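Local coordinates for sugar ABC transporter substrate-binding protein (PDB 5U2P), which probably captures a small solute, possibly a sugar, in the periplasm and delivers it to an ABC transporter, although its true ligand is not established, at residues A[254-257]-A[261-264]; A[274-277]-A[282-285]; A[58-63]-A[318-323]; A[48-53]-A[326-331]. One frame throughout, in Å; residues are numbered along the deposited sequence.

In the fold
From the N terminus, the chain forms strand 33-39, then helix 45-58 and strand 61-67, and only some 250 residues later returns to these elements as helix 318-329. Contact 4 (48-53 with 326-331) closes the longest loop, and contact 3 (58-63 with 318-323) closes a slightly shorter one within it; their centres are about 11 Å apart and both use helix 318-329. Inside both loops lie contacts 1 and 2, two short closures in series that fold helix 251-258 onto strand 263-267 and helix 270-279 onto the approach to strand 285-288. These two touch through Ile255, and their centres lie about 33 to 50 Å from those of contacts 3 and 4, in the part built on strands 138-145, 263-267 and 285-288.

Contact 1: residues A[254-257]-A[261-264]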
ATOM      1  N   ILE A 254      -4.521  11.766 -16.075  1.00 20.15           N
ATOM      2  CA  ILE A 254      -3.824  10.562 -16.504  1.00 20.38           C
ATOM      3  C   ILE A 254      -4.792   9.594 -17.171  1.00 21.45           C
ATOM      4  O   ILE A 254      -4.495   9.054 -18.229  1.00 19.95           O
ATOM      5  CB  ILE A 254      -3.141   9.857 -15.303  1.00 22.84           C
ATOM      6  CG1 ILE A 254      -1.990  10.694 -14.752  1.00 39.46           C
ATOM      7  CG2 ILE A 254      -2.693   8.436 -15.662  1.00 21.86           C
ATOM      8  CD1 ILE A 254      -0.897  10.979 -15.708  1.00 33.96           C
ATOM      9  N   ILE A 255      -5.944   9.360 -16.549  1.00 17.96           N
ATOM     10  CA  ILE A 255      -6.930   8.462 -17.118  1.00 18.00           C
ATOM     11  C   ILE A 255      -7.384   8.954 -18.496  1.00 20.86           C
ATOM     12  O   ILE A 255      -7.481   8.172 -19.464  1.00 19.59           O
ATOM     13  CB  ILE A 255      -8.149   8.308 -16.179  1.00 19.29           C
ATOM     14  CG1 ILE A 255      -7.731   7.636 -14.869  1.00 24.91           C
ATOM     15  CG2 ILE A 255      -9.245   7.498 -16.860  1.00 25.28           C
ATOM     16  CD1 ILE A 255      -8.743   7.766 -13.754  1.00 25.50           C
ATOM     17  N   HIS A 256      -7.666  10.247 -18.578  1.00 19.30           N
ATOM     18  CA  HIS A 256      -8.104  10.857 -19.820  1.00 22.06           C
ATOM     19  C   HIS A 256      -7.094  10.622 -20.928  1.00 19.98           C
ATOM     20  O   HIS A 256      -7.454  10.176 -22.029  1.00 19.19           O
ATOM     21  CB  HIS A 256      -8.323  12.347 -19.629  1.00 21.53           C
ATOM     22  CG  HIS A 256      -8.849  13.036 -20.836  1.00 20.11           C
ATOM     23  ND1 HIS A 256      -8.037  13.455 -21.864  1.00 25.48           N
ATOM     24  CD2 HIS A 256     -10.107  13.400 -21.172  1.00 14.23           C
ATOM     25  CE1 HIS A 256      -8.783  14.029 -22.792  1.00 18.53           C
ATOM     26  NE2 HIS A 256     -10.035  14.035 -22.380  1.00 23.23           N
ATOM     27  N   ASP A 257      -5.820  10.879 -20.628  1.00 17.80           N
ATOM     28  CA  ASP A 257      -4.778  10.733 -21.633  1.00 17.01           C
ATOM     29  C   ASP A 257      -4.431   9.262 -21.922  1.00 19.48           C
ATOM     30  O   ASP A 257      -4.167   8.900 -23.077  1.00 21.02           O
ATOM     31  CB  ASP A 257      -3.521  11.506 -21.211  1.00 14.90           C
ATOM     32  CG  ASP A 257      -3.723  13.019 -21.204  1.00 32.85           C
ATOM     33  OD1 ASP A 257      -4.659  13.508 -21.870  1.00 23.97           O
ATOM     34  OD2 ASP A 257      -2.929  13.723 -20.528  1.00 30.10           O
ATOM     35  N   ASP A 261      -4.540   6.824 -25.747  1.00 19.45           N
ATOM     36  CA  ASP A 261      -3.263   6.351 -26.286  1.00 24.20           C
ATOM     37  C   ASP A 261      -2.204   7.460 -26.298  1.00 31.00           C
ATOM     38  O   ASP A 261      -1.342   7.501 -27.182  1.00 25.11           O
ATOM     39  CB  ASP A 261      -3.430   5.782 -27.717  1.00 25.97           C
ATOM     40  CG  ASP A 261      -4.246   4.493 -27.775  1.00 43.50           C
ATOM     41  OD1 ASP A 261      -4.617   3.914 -26.736  1.00 32.79           O
ATOM     42  OD2 ASP A 261      -4.496   4.032 -28.903  1.00 38.49           O
ATOM     43  N   ARG A 262      -2.255   8.359 -25.316  1.00 27.07           N
ATOM     44  CA  ARG A 262      -1.283   9.457 -25.238  1.00 24.76           C
ATOM     45  C   ARG A 262      -0.190   9.199 -24.197  1.00 27.85           C
ATOM     46  O   ARG A 262       0.721  10.026 -24.031  1.00 26.25           O
ATOM     47  CB  ARG A 262      -1.999  10.767 -24.923  1.00 23.06           C
ATOM     48  CG  ARG A 262      -2.878  11.247 -26.020  1.00 33.31           C
ATOM     49  CD  ARG A 262      -3.744  12.375 -25.551  1.00 30.36           C
ATOM     50  NE  ARG A 262      -4.697  12.719 -26.591  1.00 29.23           N
ATOM     51  CZ  ARG A 262      -5.696  13.582 -26.450  1.00 28.80           C
ATOM     52  NH1 ARG A 262      -5.898  14.200 -25.295  1.00 27.50           N
ATOM     53  NH2 ARG A 262      -6.510  13.796 -27.470  1.00 32.85           N
ATOM     54  N   ILE A 263      -0.285   8.058 -23.510  1.00 24.02           N
ATOM     55  CA  ILE A 263       0.704   7.620 -22.513  1.00 22.93           C
ATOM     56  C   ILE A 263       1.093   6.144 -22.679  1.00 25.19           C
ATOM     57  O   ILE A 263       0.243   5.253 -22.619  1.00 27.64           O
ATOM     58  CB  ILE A 263       0.169   7.761 -21.076  1.00 23.29           C
ATOM     59  CG1 ILE A 263      -0.294   9.180 -20.800  1.00 27.22           C
ATOM     60  CG2 ILE A 263       1.246   7.299 -20.045  1.00 24.41           C
ATOM     61  CD1 ILE A 263      -0.982   9.314 -19.447  1.00 22.99           C
ATOM     62  N   ALA A 264       2.383   5.886 -22.820  1.00 28.41           N
ATOM     63  CA  ALA A 264       2.869   4.521 -23.003  1.00 31.92           C
ATOM     64  C   ALA A 264       2.892   3.767 -21.692  1.00 26.54           C
ATOM     65  O   ALA A 264       2.460   2.610 -21.622  1.00 27.81           O
ATOM     66  CB  ALA A 264       4.259   4.536 -23.616  1.00 38.71           C
TER
HETATM   67  O   HOH W   1      -4.258  15.324 -23.406  1.00 34.98           O
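Arg262 turns back over the end of helix 251-258, and its backbone N donates to Asp257 O at 3.0 Å with an N-H...O angle of 157°. The same arginine brings its side chain beside Asp257: Arg262 NH1 stands 3.7 Å from Asp257 OD1, a long salt bridge in which the carboxylate and guanidinium planes are turned 49° apart. On the helix side, His256 ND1 makes a weak in-plane bond to the same OD1 atom of Asp257, 3.4 Å away. OD1 therefore lies between the imidazole and the arginine, held only weakly by the first and at long range by the second. Closer to the strand the side chains are apolar. Ile263 CD1 comes within 3.8 Å of Asp257 CB and 3.7 Å of the backbone atom Ile254 O, and the same methyl meets Ile254 CD1 at 4.1 Å, the two isoleucines crossing at about a right angle. Further out, Ala181 of strand 178-181 touches both isoleucines, and Asp261, with positive phi, directs its carboxylate to a salt bridge with Arg280. Asp261 N bonds to Phe258 O, which together with the bond from Arg262 N to Asp257 O makes a Schellman motif with Asp261 as its C-prime residue, ending the helix and leading the chain into strand 263-267.

Contact 2: residues A[274-277]-A[282-285]; sequences DAII and GINL
Ile276 meets Ile283, and its neighbour Ile277 meets both Ile283 and Leu285, as the chain returns past helix 270-279 towards strand 285-288. Ile276 is the first to touch: its CG2 branch, anti to the backbone N and beside the carbonyl carbon, lies 4.1 Å from CD1 of Ile283, the two side chains meeting at a slant. The extended Ile283 chain, with CG1 anti to its own N (chi1 -164°), carries CD1 out to that methyl. At Ile277 the other branch does the work. Ile277 CG1 sits 4.2 Å from Ile283 CG2, with the side chains at about a right angle, and it also approaches Leu285 CD2 at 4.0 Å. The end of the same chain, Ile277 CD1, is likewise 4.0 Å from Leu285 CD2, a single leucine methyl resting against the last two carbons of Ile277. Ile283 thus spans both helix residues, using a different branch for each. Phe258 of the preceding helix 251-258 touches Ile276, Ile283 and Leu285, extending the apolar cluster. The backbone of Asn284 is bonded separately to Lys146. Between the two segments themselves the attachment is by contact of aliphatic groups, three of the four residues buried, without the directional constraint of polar bonds.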
ATOM      1  N   ASP A 274      -6.966   0.400 -12.428  1.00 18.59           N
ATOM      2  CA  ASP A 274      -8.375  -0.034 -12.371  1.00 21.72           C
ATOM      3  C   ASP A 274      -9.321   1.013 -12.978  1.00 21.02           C
ATOM      4  O   ASP A 274     -10.276   0.684 -13.723  1.00 22.94           O
ATOM      5  CB  ASP A 274      -8.796  -0.309 -10.925  1.00 21.56           C
ATOM      6  CG  ASP A 274      -8.350  -1.676 -10.415  1.00 45.19           C
ATOM      7  OD1 ASP A 274      -7.884  -2.510 -11.217  1.00 44.28           O
ATOM      8  OD2 ASP A 274      -8.492  -1.918  -9.195  1.00 31.45           O
ATOM      9  N   ALA A 275      -9.050   2.271 -12.667  1.00 16.12           N
ATOM     10  CA  ALA A 275      -9.846   3.395 -13.126  1.00 16.59           C
ATOM     11  C   ALA A 275      -9.711   3.568 -14.626  1.00 18.28           C
ATOM     12  O   ALA A 275     -10.675   3.942 -15.316  1.00 20.97           O
ATOM     13  CB  ALA A 275      -9.444   4.650 -12.417  1.00 19.77           C
ATOM     14  N   ILE A 276      -8.513   3.300 -15.139  1.00 19.54           N
ATOM     15  CA  ILE A 276      -8.283   3.377 -16.586  1.00 21.95           C
ATOM     16  C   ILE A 276      -9.138   2.335 -17.305  1.00 20.92           C
ATOM     17  O   ILE A 276      -9.794   2.620 -18.313  1.00 20.86           O
ATOM     18  CB  ILE A 276      -6.794   3.180 -16.909  1.00 20.92           C
ATOM     19  CG1 ILE A 276      -6.041   4.440 -16.487  1.00 17.79           C
ATOM     20  CG2 ILE A 276      -6.549   2.891 -18.384  1.00 19.47           C
ATOM     21  CD1 ILE A 276      -4.553   4.311 -16.496  1.00 18.71           C
ATOM     22  N   ILE A 277      -9.113   1.122 -16.784  1.00 20.06           N
ATOM     23  CA  ILE A 277      -9.894   0.042 -17.369  1.00 20.18           C
ATOM     24  C   ILE A 277     -11.375   0.308 -17.260  1.00 24.17           C
ATOM     25  O   ILE A 277     -12.128  -0.032 -18.178  1.00 27.38           O
ATOM     26  CB  ILE A 277      -9.541  -1.303 -16.705  1.00 23.67           C
ATOM     27  CG1 ILE A 277      -8.072  -1.633 -16.984  1.00 28.00           C
ATOM     28  CG2 ILE A 277     -10.439  -2.410 -17.244  1.00 25.94           C
ATOM     29  CD1 ILE A 277      -7.516  -2.767 -16.139  1.00 30.24           C
ATOM     30  N   GLY A 282     -11.961  -2.070 -22.952  1.00 25.64           N
ATOM     31  CA  GLY A 282     -11.248  -2.872 -23.918  1.00 32.94           C
ATOM     32  C   GLY A 282      -9.772  -2.567 -24.008  1.00 29.61           C
ATOM     33  O   GLY A 282      -9.091  -3.106 -24.874  1.00 25.72           O
ATOM     34  N   ILE A 283      -9.256  -1.704 -23.137  1.00 24.75           N
ATOM     35  CA  ILE A 283      -7.857  -1.352 -23.250  1.00 20.26           C
ATOM     36  C   ILE A 283      -6.993  -2.546 -22.834  1.00 19.35           C
ATOM     37  O   ILE A 283      -7.358  -3.321 -21.960  1.00 26.20           O
ATOM     38  CB  ILE A 283      -7.515  -0.095 -22.412  1.00 22.39           C
ATOM     39  CG1 ILE A 283      -6.166   0.482 -22.845  1.00 33.54           C
ATOM     40  CG2 ILE A 283      -7.566  -0.394 -20.942  1.00 23.26           C
ATOM     41  CD1 ILE A 283      -5.934   1.893 -22.354  1.00 26.35           C
ATOM     42  N   ASN A 284      -5.874  -2.692 -23.528  1.00 27.49           N
ATOM     43  CA  ASN A 284      -4.952  -3.796 -23.324  1.00 26.71           C
ATOM     44  C   ASN A 284      -3.786  -3.346 -22.437  1.00 17.83           C
ATOM     45  O   ASN A 284      -2.816  -2.796 -22.922  1.00 28.19           O
ATOM     46  CB  ASN A 284      -4.437  -4.304 -24.670  1.00 35.96           C
ATOM     47  CG  ASN A 284      -3.796  -5.663 -24.565  1.00 49.10           C
ATOM     48  OD1 ASN A 284      -3.980  -6.370 -23.570  1.00 51.88           O
ATOM     49  ND2 ASN A 284      -3.039  -6.042 -25.588  1.00 47.99           N
ATOM     50  N   LEU A 285      -3.961  -3.548 -21.145  1.00 26.03           N
ATOM     51  CA  LEU A 285      -3.044  -3.030 -20.143  1.00 28.06           C
ATOM     52  C   LEU A 285      -2.181  -4.147 -19.598  1.00 30.65           C
ATOM     53  O   LEU A 285      -2.680  -5.218 -19.271  1.00 28.28           O
ATOM     54  CB  LEU A 285      -3.842  -2.377 -19.009  1.00 35.39           C
ATOM     55  CG  LEU A 285      -3.215  -1.249 -18.201  1.00 42.13           C
ATOM     56  CD1 LEU A 285      -2.996  -0.064 -19.094  1.00 38.24           C
ATOM     57  CD2 LEU A 285      -4.121  -0.863 -17.037  1.00 32.78           C
TER

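Contact 3: residues A[58-63]-A[318-323]; sequences EGIAVT and VATACR
Ile60 and Thr320 form the buried, apolar part of this contact, where the turn leading into strand 61-67 faces helix 318-329. The Ile60 side chain is buried and aims at the helix. With chi1 at -59° its longer branch stands opposite the carbonyl carbon and then runs out straight, which places Ile60 CD1 4.3 Å from Thr320 CG2. The threonine methyl, rather than its hydroxyl, is therefore the group that receives the isoleucine. Leu34 of the neighbouring strand 33-39 touches both residues and ties this apolar patch to the sheet. Even here the segments stay well separated, the nearest CA atoms, those of Ile60 and Thr320, being 8.3 Å apart.

The other side is exposed and bridged by water. Arg323, one turn further along the helix, bends its chain at chi3 (64°) and brings NH1 to 4.2 Å from Ile60 CD1, an oblique approach of methyl to guanidinium. Beyond the isoleucine the arginine reaches the turn through a water: Arg323 NH2 donates to it at 3.0 Å, and the water in turn donates to Glu58 O at 2.7 Å. The water lies at the guanidinium edge, in its plane. The Glu58 carboxylate is not in direct contact with this group, since Glu58 OE1 stands 5.2 Å from Arg323 NH2, although the opposite charges may still attract weakly over that distance.

Gly59, with positive phi, takes the chain out of helix 45-58, and Ala61 and Thr63 then pair with strand 33-39. Parallel strands 33-39 and 61-67, joined by helix 45-58, form a beta-alpha-beta crossover with helix 318-329 packed against it, as in the alpha/beta lobes of periplasmic solute-binding proteins.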
ATOM      1  N   GLU A  58     -22.589 -20.528  14.517  1.00 30.73           N
ATOM      2  CA  GLU A  58     -21.550 -20.826  15.493  1.00 26.93           C
ATOM      3  C   GLU A  58     -22.004 -20.571  16.922  1.00 28.92           C
ATOM      4  O   GLU A  58     -21.244 -20.813  17.876  1.00 35.31           O
ATOM      5  CB  GLU A  58     -20.283 -20.017  15.175  1.00 33.72           C
ATOM      6  CG  GLU A  58     -19.746 -20.279  13.762  1.00 36.81           C
ATOM      7  CD  GLU A  58     -19.343 -21.728  13.538  1.00 33.07           C
ATOM      8  OE1 GLU A  58     -18.828 -22.353  14.474  1.00 33.14           O
ATOM      9  OE2 GLU A  58     -19.521 -22.250  12.424  1.00 32.51           O
ATOM     10  N   GLY A  59     -23.224 -20.068  17.061  1.00 31.00           N
ATOM     11  CA  GLY A  59     -23.818 -19.799  18.359  1.00 44.72           C
ATOM     12  C   GLY A  59     -23.060 -18.730  19.114  1.00 52.75           C
ATOM     13  O   GLY A  59     -22.917 -18.793  20.336  1.00 37.66           O
ATOM     14  N   ILE A  60     -22.551 -17.748  18.386  1.00 35.54           N
ATOM     15  CA  ILE A  60     -21.877 -16.616  19.026  1.00 33.16           C
ATOM     16  C   ILE A  60     -22.737 -15.377  18.783  1.00 46.47           C
ATOM     17  O   ILE A  60     -22.792 -14.859  17.669  1.00 56.92           O
ATOM     18  CB  ILE A  60     -20.450 -16.400  18.509  1.00 45.71           C
ATOM     19  CG1 ILE A  60     -19.603 -17.664  18.744  1.00 31.63           C
ATOM     20  CG2 ILE A  60     -19.823 -15.214  19.225  1.00 38.20           C
ATOM     21  CD1 ILE A  60     -18.203 -17.600  18.189  1.00 38.71           C
ATOM     22  N   ALA A  61     -23.437 -14.939  19.823  1.00 45.00           N
ATOM     23  CA  ALA A  61     -24.220 -13.711  19.748  1.00 52.89           C
ATOM     24  C   ALA A  61     -23.289 -12.497  19.742  1.00 52.07           C
ATOM     25  O   ALA A  61     -22.682 -12.173  20.760  1.00 40.28           O
ATOM     26  CB  ALA A  61     -25.187 -13.630  20.908  1.00 42.81           C
ATOM     27  N   VAL A  62     -23.171 -11.845  18.590  1.00 45.77           N
ATOM     28  CA  VAL A  62     -22.329 -10.666  18.450  1.00 43.69           C
ATOM     29  C   VAL A  62     -23.139  -9.392  18.654  1.00 52.33           C
ATOM     30  O   VAL A  62     -24.187  -9.215  18.040  1.00 49.65           O
ATOM     31  CB  VAL A  62     -21.666 -10.609  17.061  1.00 46.61           C
ATOM     32  CG1 VAL A  62     -20.747  -9.414  16.964  1.00 39.49           C
ATOM     33  CG2 VAL A  62     -20.905 -11.905  16.770  1.00 56.92           C
ATOM     34  N   THR A  63     -22.642  -8.513  19.520  1.00 34.06           N
ATOM     35  CA  THR A  63     -23.187  -7.170  19.664  1.00 31.84           C
ATOM     36  C   THR A  63     -22.164  -6.162  19.152  1.00 41.06           C
ATOM     37  O   THR A  63     -21.013  -6.155  19.590  1.00 36.78           O
ATOM     38  CB  THR A  63     -23.568  -6.862  21.119  1.00 42.24           C
ATOM     39  OG1 THR A  63     -22.431  -7.036  21.966  1.00 53.36           O
ATOM     40  CG2 THR A  63     -24.666  -7.805  21.577  1.00 44.52           C
ATOM     41  N   VAL A 318     -11.332 -14.013  25.584  1.00 26.74           N
ATOM     42  CA  VAL A 318     -10.283 -14.075  24.561  1.00 22.79           C
ATOM     43  C   VAL A 318     -10.394 -15.348  23.717  1.00 27.07           C
ATOM     44  O   VAL A 318     -10.244 -15.285  22.507  1.00 23.17           O
ATOM     45  CB  VAL A 318      -8.878 -13.987  25.184  1.00 24.73           C
ATOM     46  CG1 VAL A 318      -7.792 -14.390  24.183  1.00 26.49           C
ATOM     47  CG2 VAL A 318      -8.617 -12.567  25.689  1.00 28.43           C
ATOM     48  N   ALA A 319     -10.645 -16.497  24.343  1.00 24.82           N
ATOM     49  CA  ALA A 319     -10.768 -17.753  23.570  1.00 31.90           C
ATOM     50  C   ALA A 319     -11.892 -17.662  22.550  1.00 24.88           C
ATOM     51  O   ALA A 319     -11.748 -18.067  21.400  1.00 25.80           O
ATOM     52  CB  ALA A 319     -11.011 -18.959  24.496  1.00 27.35           C
ATOM     53  N   THR A 320     -13.033 -17.151  22.985  1.00 18.79           N
ATOM     54  CA  THR A 320     -14.184 -17.052  22.120  1.00 23.42           C
ATOM     55  C   THR A 320     -13.870 -16.121  20.958  1.00 22.89           C
ATOM     56  O   THR A 320     -14.227 -16.415  19.812  1.00 21.50           O
ATOM     57  CB  THR A 320     -15.411 -16.556  22.902  1.00 26.56           C
ATOM     58  OG1 THR A 320     -15.642 -17.439  24.005  1.00 27.48           O
ATOM     59  CG2 THR A 320     -16.641 -16.507  22.023  1.00 27.17           C
ATOM     60  N   ALA A 321     -13.186 -15.018  21.259  1.00 22.71           N
ATOM     61  CA  ALA A 321     -12.768 -14.068  20.227  1.00 23.08           C
ATOM     62  C   ALA A 321     -11.851 -14.722  19.218  1.00 24.08           C
ATOM     63  O   ALA A 321     -11.964 -14.482  18.019  1.00 23.29           O
ATOM     64  CB  ALA A 321     -12.059 -12.866  20.844  1.00 20.35           C
ATOM     65  N   CYS A 322     -10.912 -15.522  19.707  1.00 21.21           N
ATOM     66  CA  CYS A 322      -9.975 -16.154  18.803  1.00 20.74           C
ATOM     67  C   CYS A 322     -10.690 -17.223  17.962  1.00 17.62           C
ATOM     68  O   CYS A 322     -10.340 -17.403  16.791  1.00 20.98           O
ATOM     69  CB  CYS A 322      -8.824 -16.767  19.564  1.00 23.44           C
ATOM     70  SG  CYS A 322      -7.667 -15.558  20.263  1.00 28.07           S
ATOM     71  N   ARG A 323     -11.654 -17.922  18.563  1.00 21.62           N
ATOM     72  CA  ARG A 323     -12.450 -18.906  17.822  1.00 21.41           C
ATOM     73  C   ARG A 323     -13.204 -18.190  16.703  1.00 24.59           C
ATOM     74  O   ARG A 323     -13.258 -18.672  15.574  1.00 21.29           O
ATOM     75  CB  ARG A 323     -13.431 -19.654  18.739  1.00 24.69           C
ATOM     76  CG  ARG A 323     -12.732 -20.633  19.695  1.00 28.54           C
ATOM     77  CD  ARG A 323     -13.672 -21.253  20.740  1.00 26.36           C
ATOM     78  NE  ARG A 323     -14.699 -22.071  20.079  1.00 23.53           N
ATOM     79  CZ  ARG A 323     -15.986 -21.758  19.952  1.00 28.01           C
ATOM     80  NH1 ARG A 323     -16.490 -20.659  20.501  1.00 29.05           N
ATOM     81  NH2 ARG A 323     -16.801 -22.586  19.289  1.00 28.20           N
TER
HETATM   82  O   HOH W   2     -19.411 -21.254  19.775  1.00 35.88           O

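Contact 4: residues A[48-53]-A[326-331]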
ATOM      1  N   GLN A  48     -21.772  -7.127   8.495  1.00 39.12           N
ATOM      2  CA  GLN A  48     -23.043  -7.430   9.147  1.00 28.45           C
ATOM      3  C   GLN A  48     -23.434  -8.865   8.906  1.00 45.70           C
ATOM      4  O   GLN A  48     -23.802  -9.577   9.831  1.00 42.34           O
ATOM      5  CB  GLN A  48     -24.148  -6.504   8.639  1.00 41.90           C
ATOM      6  CG  GLN A  48     -24.058  -5.090   9.171  1.00 58.10           C
ATOM      7  CD  GLN A  48     -25.005  -4.151   8.449  1.00 77.91           C
ATOM      8  OE1 GLN A  48     -26.134  -4.521   8.133  1.00 58.22           O
ATOM      9  NE2 GLN A  48     -24.542  -2.937   8.169  1.00 74.80           N
ATOM     10  N   ASN A  49     -23.345  -9.281   7.650  1.00 40.34           N
ATOM     11  CA  ASN A  49     -23.765 -10.613   7.267  1.00 51.59           C
ATOM     12  C   ASN A  49     -22.796 -11.637   7.818  1.00 39.72           C
ATOM     13  O   ASN A  49     -23.191 -12.752   8.157  1.00 43.35           O
ATOM     14  CB  ASN A  49     -23.880 -10.719   5.746  1.00 58.62           C
ATOM     15  CG  ASN A  49     -25.004  -9.847   5.189  1.00 63.09           C
ATOM     16  OD1 ASN A  49     -25.960  -9.530   5.895  1.00 53.95           O
ATOM     17  ND2 ASN A  49     -24.886  -9.452   3.928  1.00 52.22           N
ATOM     18  N   VAL A  50     -21.521 -11.249   7.908  1.00 37.89           N
ATOM     19  CA  VAL A  50     -20.514 -12.077   8.539  1.00 32.51           C
ATOM     20  C   VAL A  50     -20.901 -12.370   9.989  1.00 33.47           C
ATOM     21  O   VAL A  50     -20.886 -13.521  10.429  1.00 31.78           O
ATOM     22  CB  VAL A  50     -19.110 -11.390   8.491  1.00 37.00           C
ATOM     23  CG1 VAL A  50     -18.262 -11.836   9.618  1.00 44.49           C
ATOM     24  CG2 VAL A  50     -18.429 -11.675   7.169  1.00 49.27           C
ATOM     25  N   PHE A  51     -21.247 -11.329  10.736  1.00 33.82           N
ATOM     26  CA  PHE A  51     -21.597 -11.507  12.141  1.00 41.18           C
ATOM     27  C   PHE A  51     -22.946 -12.220  12.274  1.00 35.97           C
ATOM     28  O   PHE A  51     -23.184 -12.935  13.247  1.00 37.31           O
ATOM     29  CB  PHE A  51     -21.622 -10.161  12.869  1.00 35.11           C
ATOM     30  CG  PHE A  51     -20.281  -9.466  12.934  1.00 38.79           C
ATOM     31  CD1 PHE A  51     -19.096 -10.188  12.907  1.00 31.88           C
ATOM     32  CD2 PHE A  51     -20.209  -8.087  13.019  1.00 47.07           C
ATOM     33  CE1 PHE A  51     -17.868  -9.547  12.960  1.00 46.74           C
ATOM     34  CE2 PHE A  51     -18.988  -7.447  13.071  1.00 35.77           C
ATOM     35  CZ  PHE A  51     -17.816  -8.179  13.043  1.00 29.32           C
ATOM     36  N   THR A  52     -23.831 -12.047  11.290  1.00 38.52           N
ATOM     37  CA  THR A  52     -25.115 -12.734  11.323  1.00 40.24           C
ATOM     38  C   THR A  52     -24.912 -14.234  11.159  1.00 39.10           C
ATOM     39  O   THR A  52     -25.551 -15.025  11.857  1.00 37.93           O
ATOM     40  CB  THR A  52     -26.080 -12.223  10.223  1.00 44.76           C
ATOM     41  OG1 THR A  52     -26.331 -10.828  10.418  1.00 39.64           O
ATOM     42  CG2 THR A  52     -27.412 -12.968  10.277  1.00 45.96           C
ATOM     43  N   LYS A  53     -24.037 -14.620  10.228  1.00 40.60           N
ATOM     44  CA  LYS A  53     -23.672 -16.024  10.030  1.00 40.72           C
ATOM     45  C   LYS A  53     -23.040 -16.608  11.268  1.00 46.86           C
ATOM     46  O   LYS A  53     -23.258 -17.765  11.615  1.00 35.35           O
ATOM     47  CB  LYS A  53     -22.690 -16.182   8.867  1.00 46.36           C
ATOM     48  CG  LYS A  53     -23.315 -16.216   7.491  1.00 62.34           C
ATOM     49  CD  LYS A  53     -22.255 -16.401   6.409  1.00 73.87           C
ATOM     50  CE  LYS A  53     -21.626 -17.786   6.457  1.00 68.60           C
ATOM     51  NZ  LYS A  53     -20.630 -17.983   5.369  1.00 72.08           N
ATOM     52  N   SER A 326     -10.967 -17.190  13.784  1.00 20.95           N
ATOM     53  CA  SER A 326     -10.640 -18.377  13.005  1.00 18.43           C
ATOM     54  C   SER A 326     -11.760 -18.732  12.022  1.00 20.44           C
ATOM     55  O   SER A 326     -11.487 -19.055  10.853  1.00 24.39           O
ATOM     56  CB  SER A 326     -10.345 -19.551  13.943  1.00 24.41           C
ATOM     57  OG  SER A 326     -10.171 -20.744  13.211  1.00 36.94           O
ATOM     58  N   VAL A 327     -13.013 -18.668  12.470  1.00 18.81           N
ATOM     59  CA  VAL A 327     -14.146 -18.887  11.562  1.00 22.49           C
ATOM     60  C   VAL A 327     -14.190 -17.787  10.484  1.00 20.23           C
ATOM     61  O   VAL A 327     -14.383 -18.066   9.292  1.00 22.62           O
ATOM     62  CB  VAL A 327     -15.506 -18.932  12.309  1.00 26.69           C
ATOM     63  CG1 VAL A 327     -16.680 -19.034  11.321  1.00 27.76           C
ATOM     64  CG2 VAL A 327     -15.561 -20.111  13.262  1.00 27.01           C
ATOM     65  N   LEU A 328     -14.010 -16.543  10.892  1.00 20.50           N
ATOM     66  CA  LEU A 328     -14.029 -15.433   9.933  1.00 18.18           C
ATOM     67  C   LEU A 328     -12.931 -15.583   8.881  1.00 23.48           C
ATOM     68  O   LEU A 328     -13.099 -15.182   7.736  1.00 21.97           O
ATOM     69  CB  LEU A 328     -13.879 -14.094  10.656  1.00 21.99           C
ATOM     70  CG  LEU A 328     -15.006 -13.659  11.602  1.00 34.47           C
ATOM     71  CD1 LEU A 328     -14.804 -12.230  12.106  1.00 30.36           C
ATOM     72  CD2 LEU A 328     -16.311 -13.782  10.941  1.00 41.19           C
ATOM     73  N   ALA A 329     -11.814 -16.187   9.266  1.00 20.71           N
ATOM     74  CA  ALA A 329     -10.689 -16.363   8.357  1.00 20.08           C
ATOM     75  C   ALA A 329     -10.915 -17.488   7.337  1.00 24.80           C
ATOM     76  O   ALA A 329     -10.195 -17.568   6.335  1.00 28.25           O
ATOM     77  CB  ALA A 329      -9.423 -16.646   9.170  1.00 20.24           C
ATOM     78  N   SER A 330     -11.893 -18.336   7.602  1.00 21.84           N
ATOM     79  CA  SER A 330     -12.158 -19.534   6.786  1.00 27.51           C
ATOM     80  C   SER A 330     -12.571 -19.130   5.379  1.00 33.73           C
ATOM     81  O   SER A 330     -13.124 -18.051   5.177  1.00 25.05           O
ATOM     82  CB  SER A 330     -13.238 -20.416   7.430  1.00 26.37           C
ATOM     83  OG  SER A 330     -14.553 -19.901   7.276  1.00 23.65           O
ATOM     84  N   ALA A 331     -12.299 -19.991   4.405  1.00 29.06           N
ATOM     85  CA  ALA A 331     -12.557 -19.654   3.004  1.00 36.34           C
ATOM     86  C   ALA A 331     -14.041 -19.355   2.769  1.00 31.27           C
ATOM     87  O   ALA A 331     -14.388 -18.462   1.990  1.00 28.60           O
ATOM     88  CB  ALA A 331     -12.092 -20.783   2.103  1.00 36.83           C
TER
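The Phe51 ring meets Leu328 at its edge: the Leu328 CD1 methyl lies near the ring plane, 4.2 Å from Phe51 CE1, and the two side chains cross at about a right angle. The ring gets there although the residue's CB points away from helix 318-329, its far end swinging back towards the leucine. Val62 and Val64 of strand 61-67 also touch this ring, which is thus in contact with the strand as well. The second methyl of Leu328, CD2, is directed at Val50 CG1, but the modelled separation of that pair is too short to rely on. Leu328 probably lies against both Val50 and Phe51, consecutive residues of helix 45-58. Near this contact Val327 O accepts from Ser330 N at 3.0 Å and from Ser330 OG at 2.7 Å, the hydroxyl approaching in the carbonyl plane. Ser330 is also the N-cap of helix 331-337, whose Phe337 and Tyr333 touch Val50 and Leu328 respectively. Across the interface itself the touching groups are all hydrocarbon and buried, which implies that the two helices are joined here by hydrophobic packing.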